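Local coordinates for helicase-like protein (Bacteroides thetaiotaomicron, PDB 2FG1), which is of undemonstrated function but probably removes ADP-ribose from modified thymidine in DNA by hydrolysis, at residues 54-57 with 58-61; 108-111 with 112-116; 143-146 with 147-151. All coordinates share one frame; numbering follows the deposited sequence.

Interaction 1. Residues 54-57 with 58-61; sequences RQWY and KSQE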
ATOM      1  N   ARG A  54     -14.052  -3.821   2.245  1.00 16.39           N
ATOM      2  CA  ARG A  54     -15.349  -3.454   2.801  1.00 16.40           C
ATOM      3  C   ARG A  54     -15.871  -4.524   3.770  1.00 16.46           C
ATOM      4  O   ARG A  54     -16.427  -4.205   4.818  1.00 16.30           O
ATOM      5  CB  ARG A  54     -16.341  -3.181   1.678  1.00 17.01           C
ATOM      6  CG  ARG A  54     -15.992  -1.918   0.883  1.00 16.98           C
ATOM      7  CD  ARG A  54     -17.187  -1.448   0.090  1.00 17.57           C
ATOM      8  NE  ARG A  54     -16.907  -0.410  -0.908  1.00 16.95           N
ATOM      9  CZ  ARG A  54     -16.791   0.902  -0.673  1.00 15.97           C
ATOM     10  NH1 ARG A  54     -16.831   1.390   0.565  1.00 16.14           N
ATOM     11  NH2 ARG A  54     -16.615   1.722  -1.706  1.00 16.74           N
ATOM     12  N   GLN A  55     -15.621  -5.796   3.455  1.00 16.18           N
ATOM     13  CA  GLN A  55     -15.985  -6.870   4.392  1.00 16.77           C
ATOM     14  C   GLN A  55     -15.132  -6.805   5.649  1.00 16.41           C
ATOM     15  O   GLN A  55     -15.611  -7.036   6.758  1.00 16.53           O
ATOM     16  CB  GLN A  55     -15.874  -8.253   3.749  1.00 16.82           C
ATOM     17  CG  GLN A  55     -16.955  -8.521   2.711  1.00 16.85           C
ATOM     18  CD  GLN A  55     -17.073  -9.984   2.330  1.00 16.33           C
ATOM     19  OE1 GLN A  55     -16.768 -10.874   3.138  1.00 17.39           O
ATOM     20  NE2 GLN A  55     -17.546 -10.245   1.115  1.00 16.39           N
ATOM     21  N   TRP A  56     -13.853  -6.485   5.478  1.00 16.94           N
ATOM     22  CA  TRP A  56     -12.961  -6.314   6.619  1.00 17.09           C
ATOM     23  C   TRP A  56     -13.458  -5.207   7.565  1.00 17.36           C
ATOM     24  O   TRP A  56     -13.523  -5.398   8.788  1.00 17.36           O
ATOM     25  CB  TRP A  56     -11.556  -6.023   6.093  1.00 17.69           C
ATOM     26  CG  TRP A  56     -10.443  -5.967   7.094  1.00 18.08           C
ATOM     27  CD1 TRP A  56     -10.418  -6.471   8.369  1.00 18.79           C
ATOM     28  CD2 TRP A  56      -9.161  -5.394   6.861  1.00 18.48           C
ATOM     29  NE1 TRP A  56      -9.192  -6.209   8.951  1.00 19.89           N
ATOM     30  CE2 TRP A  56      -8.403  -5.556   8.040  1.00 18.74           C
ATOM     31  CE3 TRP A  56      -8.584  -4.737   5.769  1.00 18.80           C
ATOM     32  CZ2 TRP A  56      -7.085  -5.095   8.153  1.00 19.92           C
ATOM     33  CZ3 TRP A  56      -7.271  -4.288   5.881  1.00 19.36           C
ATOM     34  CH2 TRP A  56      -6.538  -4.478   7.062  1.00 18.84           C
ATOM     35  N   TYR A  57     -13.861  -4.071   6.996  1.00 17.30           N
ATOM     36  CA  TYR A  57     -14.393  -2.977   7.800  1.00 17.86           C
ATOM     37  C   TYR A  57     -15.579  -3.438   8.636  1.00 18.56           C
ATOM     38  O   TYR A  57     -15.674  -3.136   9.830  1.00 18.67           O
ATOM     39  CB  TYR A  57     -14.807  -1.787   6.917  1.00 18.64           C
ATOM     40  CG  TYR A  57     -15.526  -0.732   7.723  1.00 18.67           C
ATOM     41  CD1 TYR A  57     -14.828   0.081   8.612  1.00 20.17           C
ATOM     42  CD2 TYR A  57     -16.908  -0.574   7.633  1.00 20.04           C
ATOM     43  CE1 TYR A  57     -15.470   1.034   9.375  1.00 20.93           C
ATOM     44  CE2 TYR A  57     -17.568   0.381   8.414  1.00 20.87           C
ATOM     45  CZ  TYR A  57     -16.831   1.177   9.276  1.00 20.19           C
ATOM     46  OH  TYR A  57     -17.452   2.141  10.058  1.00 22.64           O
ATOM     47  N   LYS A  58     -16.492  -4.166   8.016  1.00 18.05           N
ATOM     48  CA  LYS A  58     -17.664  -4.644   8.751  1.00 19.29           C
ATOM     49  C   LYS A  58     -17.362  -5.693   9.801  1.00 19.31           C
ATOM     50  O   LYS A  58     -18.021  -5.735  10.842  1.00 20.03           O
ATOM     51  CB  LYS A  58     -18.697  -5.150   7.781  1.00 19.34           C
ATOM     52  CG  LYS A  58     -19.374  -3.996   7.115  1.00 21.14           C
ATOM     53  CD  LYS A  58     -20.524  -4.446   6.329  1.00 22.13           C
ATOM     54  CE  LYS A  58     -21.305  -3.251   5.815  1.00 20.57           C
ATOM     55  NZ  LYS A  58     -22.123  -3.733   4.687  1.00 20.85           N
ATOM     56  N   SER A  59     -16.358  -6.527   9.554  1.00 18.67           N
ATOM     57  CA  SER A  59     -15.981  -7.564  10.509  1.00 19.26           C
ATOM     58  C   SER A  59     -15.384  -6.960  11.781  1.00 20.61           C
ATOM     59  O   SER A  59     -15.501  -7.534  12.873  1.00 20.86           O
ATOM     60  CB  SER A  59     -14.977  -8.534   9.871  1.00 19.33           C
ATOM     61  OG  SER A  59     -13.670  -7.972   9.817  1.00 20.20           O
ATOM     62  N   GLN A  60     -14.702  -5.821  11.623  1.00 21.19           N
ATOM     63  CA  GLN A  60     -13.917  -5.184  12.693  1.00 23.19           C
ATOM     64  C   GLN A  60     -12.926  -6.142  13.346  1.00 23.45           C
ATOM     65  O   GLN A  60     -12.603  -6.020  14.543  1.00 24.36           O
ATOM     66  CB  GLN A  60     -14.819  -4.462  13.711  1.00 23.85           C
ATOM     67  CG  GLN A  60     -15.329  -3.110  13.191  1.00 25.36           C
ATOM     68  CD  GLN A  60     -14.210  -2.085  12.991  1.00 27.58           C
ATOM     69  OE1 GLN A  60     -13.429  -1.807  13.914  1.00 30.18           O
ATOM     70  NE2 GLN A  60     -14.131  -1.515  11.787  1.00 26.09           N
ATOM     71  N   GLU A  61     -12.428  -7.082  12.551  0.50 23.51           N
ATOM     72  CA  GLU A  61     -11.431  -8.033  13.011  0.50 23.65           C
ATOM     73  C   GLU A  61     -10.048  -7.549  12.610  0.50 23.59           C
ATOM     74  O   GLU A  61      -9.648  -7.644  11.445  0.50 23.38           O
ATOM     75  CB  GLU A  61     -11.729  -9.426  12.468  0.50 23.89           C
ATOM     76  CG  GLU A  61     -12.982 -10.028  13.084  0.50 24.56           C
ATOM     77  CD  GLU A  61     -13.531 -11.203  12.305  0.50 26.14           C
ATOM     78  OE1 GLU A  61     -12.740 -11.914  11.649  0.50 27.66           O
ATOM     79  OE2 GLU A  61     -14.760 -11.416  12.356  0.50 26.47           O
TER
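W56 and S59 meet at the C-terminal end of helix 48-59. The hydroxyl OG of S59 donates to the backbone O of W56 at 2.8 Å, folding back onto the last turn because chi1 (77°) sets OG between its own N and carbonyl carbon. The same OG accepts from N of E61 two residues on, an ST turn that makes this small hydroxyl both donor and acceptor where the helix gives out. From W56, the indole NE1 donates to the backbone O of E61 at 2.9 Å, with that oxygen almost in the ring plane; the N-H...O angle of 138° leaves the bond bent, and NE1 makes a further, weak bond to E62 O. Q60 is the first residue to leave helical geometry, with positive phi. Q60 N adds a second donor to W56 O at 3.1 Å, while the side chain, bent at chi2 (-66°), turns back to deliver Q60 NE2 onto a lone pair of Y57 O at 3.0 Å. A flexible amide suits this place, since it reaches a carbonyl to which the backbone N of Q60 gives only a weak bond. The amide lies alongside the Y57 ring, Q60 NE2 standing 3.6 Å from Y57 CD1, the amide and ring planes nearly perpendicular. A leucine replacing W56 would probably leave the E61 carbonyl without its indole donor and F63 without an edge-to-face partner. Farther back, K58 N and S59 N make ordinary helical bonds to the carbonyls of R54 and Q55, and R54 pairs its guanidinium with E50. Packing then carries the helix end into the fold: W56 and Y57 both meet F63 edge-to-face, and W56 also touches A67, just ahead of the edge strand 68-74.

Interaction 2. Residues 108-111 with 112-116; sequences KEVA and LFTIA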
ATOM      1  N   LYS A 108       6.165  -3.680   7.568  1.00 17.00           N
ATOM      2  CA  LYS A 108       6.795  -4.830   8.228  1.00 17.02           C
ATOM      3  C   LYS A 108       6.049  -6.125   7.862  1.00 17.34           C
ATOM      4  O   LYS A 108       6.670  -7.170   7.618  1.00 17.32           O
ATOM      5  CB  LYS A 108       6.807  -4.654   9.748  1.00 16.74           C
ATOM      6  CG  LYS A 108       7.919  -3.754  10.297  1.00 17.26           C
ATOM      7  CD  LYS A 108       7.968  -3.809  11.825  1.00 17.30           C
ATOM      8  CE  LYS A 108       9.204  -3.143  12.406  1.00 20.22           C
ATOM      9  NZ  LYS A 108       9.362  -1.732  11.998  1.00 20.19           N
ATOM     10  N   GLU A 109       4.721  -6.054   7.831  1.00 17.34           N
ATOM     11  CA  GLU A 109       3.930  -7.238   7.475  1.00 18.11           C
ATOM     12  C   GLU A 109       4.071  -7.565   5.984  1.00 17.81           C
ATOM     13  O   GLU A 109       4.182  -8.745   5.603  1.00 17.71           O
ATOM     14  CB  GLU A 109       2.462  -7.083   7.897  1.00 18.63           C
ATOM     15  CG  GLU A 109       1.662  -8.386   7.754  1.00 20.47           C
ATOM     16  CD  GLU A 109       0.247  -8.298   8.279  1.00 20.98           C
ATOM     17  OE1 GLU A 109      -0.065  -7.369   9.050  1.00 22.93           O
ATOM     18  OE2 GLU A 109      -0.566  -9.185   7.934  1.00 22.59           O
ATOM     19  N   VAL A 110       4.100  -6.535   5.138  1.00 17.64           N
ATOM     20  CA  VAL A 110       4.354  -6.736   3.718  1.00 18.16           C
ATOM     21  C   VAL A 110       5.733  -7.370   3.498  1.00 17.80           C
ATOM     22  O   VAL A 110       5.886  -8.233   2.628  1.00 18.16           O
ATOM     23  CB  VAL A 110       4.216  -5.418   2.933  1.00 17.98           C
ATOM     24  CG1 VAL A 110       4.690  -5.576   1.491  1.00 18.71           C
ATOM     25  CG2 VAL A 110       2.750  -4.945   2.980  1.00 19.56           C
ATOM     26  N   ALA A 111       6.736  -6.962   4.279  1.00 17.81           N
ATOM     27  CA  ALA A 111       8.065  -7.558   4.136  1.00 17.64           C
ATOM     28  C   ALA A 111       8.020  -9.075   4.360  1.00 17.93           C
ATOM     29  O   ALA A 111       8.588  -9.837   3.579  1.00 18.32           O
ATOM     30  CB  ALA A 111       9.057  -6.899   5.074  1.00 18.19           C
ATOM     31  N   LEU A 112       7.350  -9.511   5.422  1.00 17.55           N
ATOM     32  CA  LEU A 112       7.251 -10.948   5.701  1.00 18.16           C
ATOM     33  C   LEU A 112       6.507 -11.680   4.592  1.00 18.09           C
ATOM     34  O   LEU A 112       6.933 -12.746   4.151  1.00 17.95           O
ATOM     35  CB  LEU A 112       6.563 -11.189   7.040  1.00 19.57           C
ATOM     36  CG  LEU A 112       7.281 -10.636   8.267  1.00 21.83           C
ATOM     37  CD1 LEU A 112       6.379 -10.723   9.479  1.00 23.92           C
ATOM     38  CD2 LEU A 112       8.558 -11.369   8.516  1.00 24.13           C
ATOM     39  N   PHE A 113       5.407 -11.098   4.137  1.00 17.95           N
ATOM     40  CA  PHE A 113       4.598 -11.723   3.092  1.00 18.36           C
ATOM     41  C   PHE A 113       5.386 -11.852   1.780  1.00 18.05           C
ATOM     42  O   PHE A 113       5.383 -12.917   1.138  1.00 18.26           O
ATOM     43  CB  PHE A 113       3.312 -10.909   2.886  1.00 19.21           C
ATOM     44  CG  PHE A 113       2.366 -11.490   1.863  1.00 19.69           C
ATOM     45  CD1 PHE A 113       1.299 -12.284   2.263  1.00 19.89           C
ATOM     46  CD2 PHE A 113       2.520 -11.215   0.510  1.00 20.65           C
ATOM     47  CE1 PHE A 113       0.404 -12.810   1.318  1.00 21.13           C
ATOM     48  CE2 PHE A 113       1.641 -11.747  -0.445  1.00 21.14           C
ATOM     49  CZ  PHE A 113       0.584 -12.541  -0.035  1.00 20.86           C
ATOM     50  N   THR A 114       6.056 -10.768   1.410  0.50 18.02           N
ATOM     51  CA  THR A 114       6.807 -10.694   0.180  0.50 18.49           C
ATOM     52  C   THR A 114       7.983 -11.688   0.209  0.50 18.34           C
ATOM     53  O   THR A 114       8.213 -12.400  -0.767  0.50 18.55           O
ATOM     54  CB  THR A 114       7.224  -9.224  -0.055  0.50 18.87           C
ATOM     55  OG1 THR A 114       6.035  -8.435  -0.258  0.50 18.91           O
ATOM     56  CG2 THR A 114       8.128  -9.076  -1.235  0.50 19.90           C
ATOM     57  N   ILE A 115       8.682 -11.766   1.341  1.00 18.14           N
ATOM     58  CA  ILE A 115       9.785 -12.720   1.520  1.00 18.27           C
ATOM     59  C   ILE A 115       9.252 -14.154   1.338  1.00 18.32           C
ATOM     60  O   ILE A 115       9.814 -14.940   0.567  1.00 18.56           O
ATOM     61  CB  ILE A 115      10.489 -12.560   2.872  1.00 18.23           C
ATOM     62  CG1 ILE A 115      11.312 -11.267   2.882  1.00 18.53           C
ATOM     63  CG2 ILE A 115      11.422 -13.766   3.116  1.00 18.74           C
ATOM     64  CD1 ILE A 115      11.741 -10.808   4.282  1.00 20.28           C
ATOM     65  N   ALA A 116       8.140 -14.460   1.992  1.00 18.23           N
ATOM     66  CA  ALA A 116       7.567 -15.813   1.944  1.00 19.06           C
ATOM     67  C   ALA A 116       7.161 -16.210   0.523  1.00 19.40           C
ATOM     68  O   ALA A 116       7.318 -17.369   0.125  1.00 19.58           O
ATOM     69  CB  ALA A 116       6.386 -15.906   2.870  1.00 19.25           C
TER
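V110 and T114 meet one turn apart on helix 100-117, where, in the T114 conformer described, the carbonyl O of V110 is gripped twice by the same residue. T114 N donates to V110 O at 2.8 Å, as the helix requires, and T114 OG1 adds a second bond to V110 O at 2.9 Å from above the carbonyl plane. The hydroxyl gets there because chi1 (-65°) places OG1 beside its own backbone N, anti to the carbonyl carbon; CG1 of V110 approaches OG1 of T114 at 3.6 Å. I115 follows a similar path without a polar end, its CG1 lying 3.2 Å from A111 O, while I115 N takes that oxygen by the regular helical bond. L112 sets CG near K108 O, and F113 N bonds to E109 O. Around this core, V110 and T114 rest on strand 120-123, and F113 stacks on F70. Valine and alanine suit the buried side by being compact and apolar. Threonine can sit among them because, in this conformer, its one polar group is spent on the helix's own backbone, so a buried hydroxyl probably costs little here.

Interaction 3. Residues 143-146 with 147-151; sequences KEEL and ITKEI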
ATOM      1  N   LYS A 143      12.580   2.285   2.001  1.00 17.13           N
ATOM      2  CA  LYS A 143      13.952   1.803   1.873  1.00 18.09           C
ATOM      3  C   LYS A 143      14.266   0.858   3.028  1.00 18.22           C
ATOM      4  O   LYS A 143      14.777  -0.245   2.820  1.00 19.43           O
ATOM      5  CB  LYS A 143      14.938   2.970   1.882  1.00 18.28           C
ATOM      6  CG  LYS A 143      15.026   3.762   0.594  1.00 19.70           C
ATOM      7  CD  LYS A 143      15.953   4.954   0.789  1.00 20.62           C
ATOM      8  CE  LYS A 143      15.999   5.823  -0.451  1.00 20.98           C
ATOM      9  NZ  LYS A 143      16.989   6.927  -0.306  1.00 22.50           N
ATOM     10  N   GLU A 144      13.970   1.293   4.248  1.00 16.69           N
ATOM     11  CA  GLU A 144      14.318   0.518   5.424  1.00 16.57           C
ATOM     12  C   GLU A 144      13.564  -0.805   5.494  1.00 16.77           C
ATOM     13  O   GLU A 144      14.159  -1.840   5.811  1.00 17.62           O
ATOM     14  CB  GLU A 144      14.046   1.340   6.672  1.00 16.20           C
ATOM     15  CG  GLU A 144      14.962   2.532   6.790  1.00 16.32           C
ATOM     16  CD  GLU A 144      14.540   3.471   7.889  1.00 18.03           C
ATOM     17  OE1 GLU A 144      13.643   3.126   8.681  1.00 19.17           O
ATOM     18  OE2 GLU A 144      15.123   4.569   7.964  1.00 19.82           O
ATOM     19  N   GLU A 145      12.264  -0.774   5.230  1.00 16.31           N
ATOM     20  CA  GLU A 145      11.440  -1.961   5.461  1.00 16.66           C
ATOM     21  C   GLU A 145      11.454  -2.962   4.320  1.00 17.60           C
ATOM     22  O   GLU A 145      11.148  -4.128   4.554  1.00 18.35           O
ATOM     23  CB  GLU A 145       9.997  -1.577   5.815  1.00 16.33           C
ATOM     24  CG  GLU A 145       9.847  -0.826   7.136  1.00 16.72           C
ATOM     25  CD  GLU A 145      10.294  -1.620   8.362  1.00 16.66           C
ATOM     26  OE1 GLU A 145      10.524  -2.849   8.258  1.00 17.99           O
ATOM     27  OE2 GLU A 145      10.418  -1.022   9.446  1.00 16.55           O
ATOM     28  N   LEU A 146      11.777  -2.527   3.103  1.00 16.99           N
ATOM     29  CA  LEU A 146      11.721  -3.416   1.930  1.00 17.27           C
ATOM     30  C   LEU A 146      13.052  -3.534   1.203  1.00 17.43           C
ATOM     31  O   LEU A 146      13.605  -4.630   1.073  1.00 17.41           O
ATOM     32  CB  LEU A 146      10.604  -2.988   0.959  1.00 17.84           C
ATOM     33  CG  LEU A 146       9.185  -3.006   1.535  1.00 18.29           C
ATOM     34  CD1 LEU A 146       8.200  -2.406   0.550  1.00 19.91           C
ATOM     35  CD2 LEU A 146       8.744  -4.420   1.958  1.00 20.21           C
ATOM     36  N   ILE A 147      13.575  -2.406   0.734  1.00 17.77           N
ATOM     37  CA  ILE A 147      14.766  -2.418  -0.115  1.00 18.49           C
ATOM     38  C   ILE A 147      15.964  -3.099   0.546  1.00 18.54           C
ATOM     39  O   ILE A 147      16.692  -3.858  -0.098  1.00 18.46           O
ATOM     40  CB  ILE A 147      15.134  -0.976  -0.540  1.00 18.46           C
ATOM     41  CG1 ILE A 147      14.093  -0.422  -1.515  1.00 19.61           C
ATOM     42  CG2 ILE A 147      16.545  -0.890  -1.130  1.00 19.76           C
ATOM     43  CD1 ILE A 147      14.026  -1.139  -2.862  1.00 18.99           C
ATOM     44  N   THR A 148      16.166  -2.842   1.831  1.00 18.94           N
ATOM     45  CA  THR A 148      17.329  -3.381   2.539  1.00 20.89           C
ATOM     46  C   THR A 148      17.293  -4.899   2.724  1.00 21.09           C
ATOM     47  O   THR A 148      18.319  -5.498   3.093  1.00 21.86           O
ATOM     48  CB  THR A 148      17.503  -2.724   3.919  1.00 21.35           C
ATOM     49  OG1 THR A 148      16.354  -3.014   4.721  1.00 23.78           O
ATOM     50  CG2 THR A 148      17.697  -1.215   3.778  1.00 23.23           C
ATOM     51  N   LYS A 149      16.129  -5.501   2.478  1.00 21.17           N
ATOM     52  CA  LYS A 149      15.973  -6.953   2.560  0.50 21.14           C
ATOM     53  C   LYS A 149      15.957  -7.588   1.182  1.00 21.34           C
ATOM     54  O   LYS A 149      15.560  -8.742   1.019  1.00 21.39           O
ATOM     55  CB  LYS A 149      14.696  -7.312   3.313  0.50 21.93           C
ATOM     56  CG  LYS A 149      14.738  -6.919   4.760  0.50 20.65           C
ATOM     57  CD  LYS A 149      13.377  -6.511   5.227  0.50 20.89           C
ATOM     58  CE  LYS A 149      13.528  -5.360   6.188  0.50 19.08           C
ATOM     59  NZ  LYS A 149      12.254  -5.054   6.867  0.50 16.25           N
ATOM     60  N   GLU A 150      16.393  -6.816   0.192  1.00 20.45           N
ATOM     61  CA  GLU A 150      16.479  -7.262  -1.196  1.00 20.87           C
ATOM     62  C   GLU A 150      15.107  -7.575  -1.788  1.00 20.51           C
ATOM     63  O   GLU A 150      14.975  -8.407  -2.690  1.00 21.99           O
ATOM     64  CB  GLU A 150      17.495  -8.403  -1.347  1.00 21.26           C
ATOM     65  CG  GLU A 150      18.905  -7.911  -1.005  1.00 22.82           C
ATOM     66  CD  GLU A 150      19.974  -8.987  -0.993  1.00 22.66           C
ATOM     67  OE1 GLU A 150      19.658 -10.181  -1.176  1.00 25.67           O
ATOM     68  OE2 GLU A 150      21.149  -8.621  -0.800  1.00 24.48           O
ATOM     69  N   ILE A 151      14.092  -6.871  -1.298  1.00 19.40           N
ATOM     70  CA  ILE A 151      12.779  -6.896  -1.929  0.50 18.97           C
ATOM     71  C   ILE A 151      12.718  -5.735  -2.915  1.00 18.91           C
ATOM     72  O   ILE A 151      12.874  -4.566  -2.528  1.00 19.87           O
ATOM     73  CB  ILE A 151      11.641  -6.764  -0.903  0.50 18.44           C
ATOM     74  CG1 ILE A 151      11.720  -7.877   0.146  0.50 17.86           C
ATOM     75  CG2 ILE A 151      10.277  -6.794  -1.611  0.50 18.98           C
ATOM     76  CD1 ILE A 151      10.963  -7.562   1.412  0.50 16.24           C
TER
HETATM   77  O   HOH W   1      13.957  -3.125   8.347  1.00 13.31           O
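A Schellman motif ends helix 135-147, and L146 stands at its pivot. The backbone O of L146 accepts from I151 N at 3.3 Å and from K149 N at 3.0 Å, the two donors arriving from opposite faces of the carbonyl plane. E150, with positive phi, is the C-prime residue, and E150 N completes the motif by bonding to I147 O. Just before, the helix widens into a pi-type turn, in which T148 N reaches K143 O at 3.1 Å, nearly in line with the carbonyl. T148 suits this place because its hydroxyl can turn back: chi1 of 62° carries OG1 of T148 to E144 O at 2.7 Å, above the carbonyl plane, while CG2 rests against K143 O.

In the conformer described, K149 follows a winding path, bent at chi2 and chi3, which lays its chain alongside E145 and lets K149 NZ donate to E145 O at 2.7 Å. K149 NZ also forms a salt bridge with E145 OE1 at 3.1 Å, as a hydrogen bond weak, and a water bridges NZ to E144 O. A long, flexible cation fits here, where backbone carbonyls at a helix end and a carboxylate gather. The other oxygen of E145, OE2, pairs with R104 and K108, so this buried carboxylate is shared among three cations and its anionic form is probably favoured.

In the macro fold this turn leads from the helix into strand 153-157, and its apolar members face inward. L146 and I151 slant across each other, L146 CD2 to I151 CD1 at 3.9 Å in the I151 conformer described, two branched chains packed beside V121. L146 further packs on L107 and A111 of helix 100-117, and I151 on T114 of that helix, whereas I147 turns to M4, I6 and V153.

How the interactions relate
The three contacts come in series along the chain, each in the later part of a different helix, 48-59, 100-117 and 135-147, with interactions 1 and 3 at its very end. Interactions 2 and 3 are neighbours, their centres 10 Å apart, on the same side of the chain's centre. They touch through the K108–E145 salt bridge and through T114 against I151 and A111 against L146, so the two helices pack as a pair beside the mixed sheet. Interaction 1 stands apart, its centre 22 Å from that of interaction 2 and 30 Å from that of interaction 3, which lies across the chain's centre. Together they mark helices flanking the central sheet, the layered plan of a macro domain.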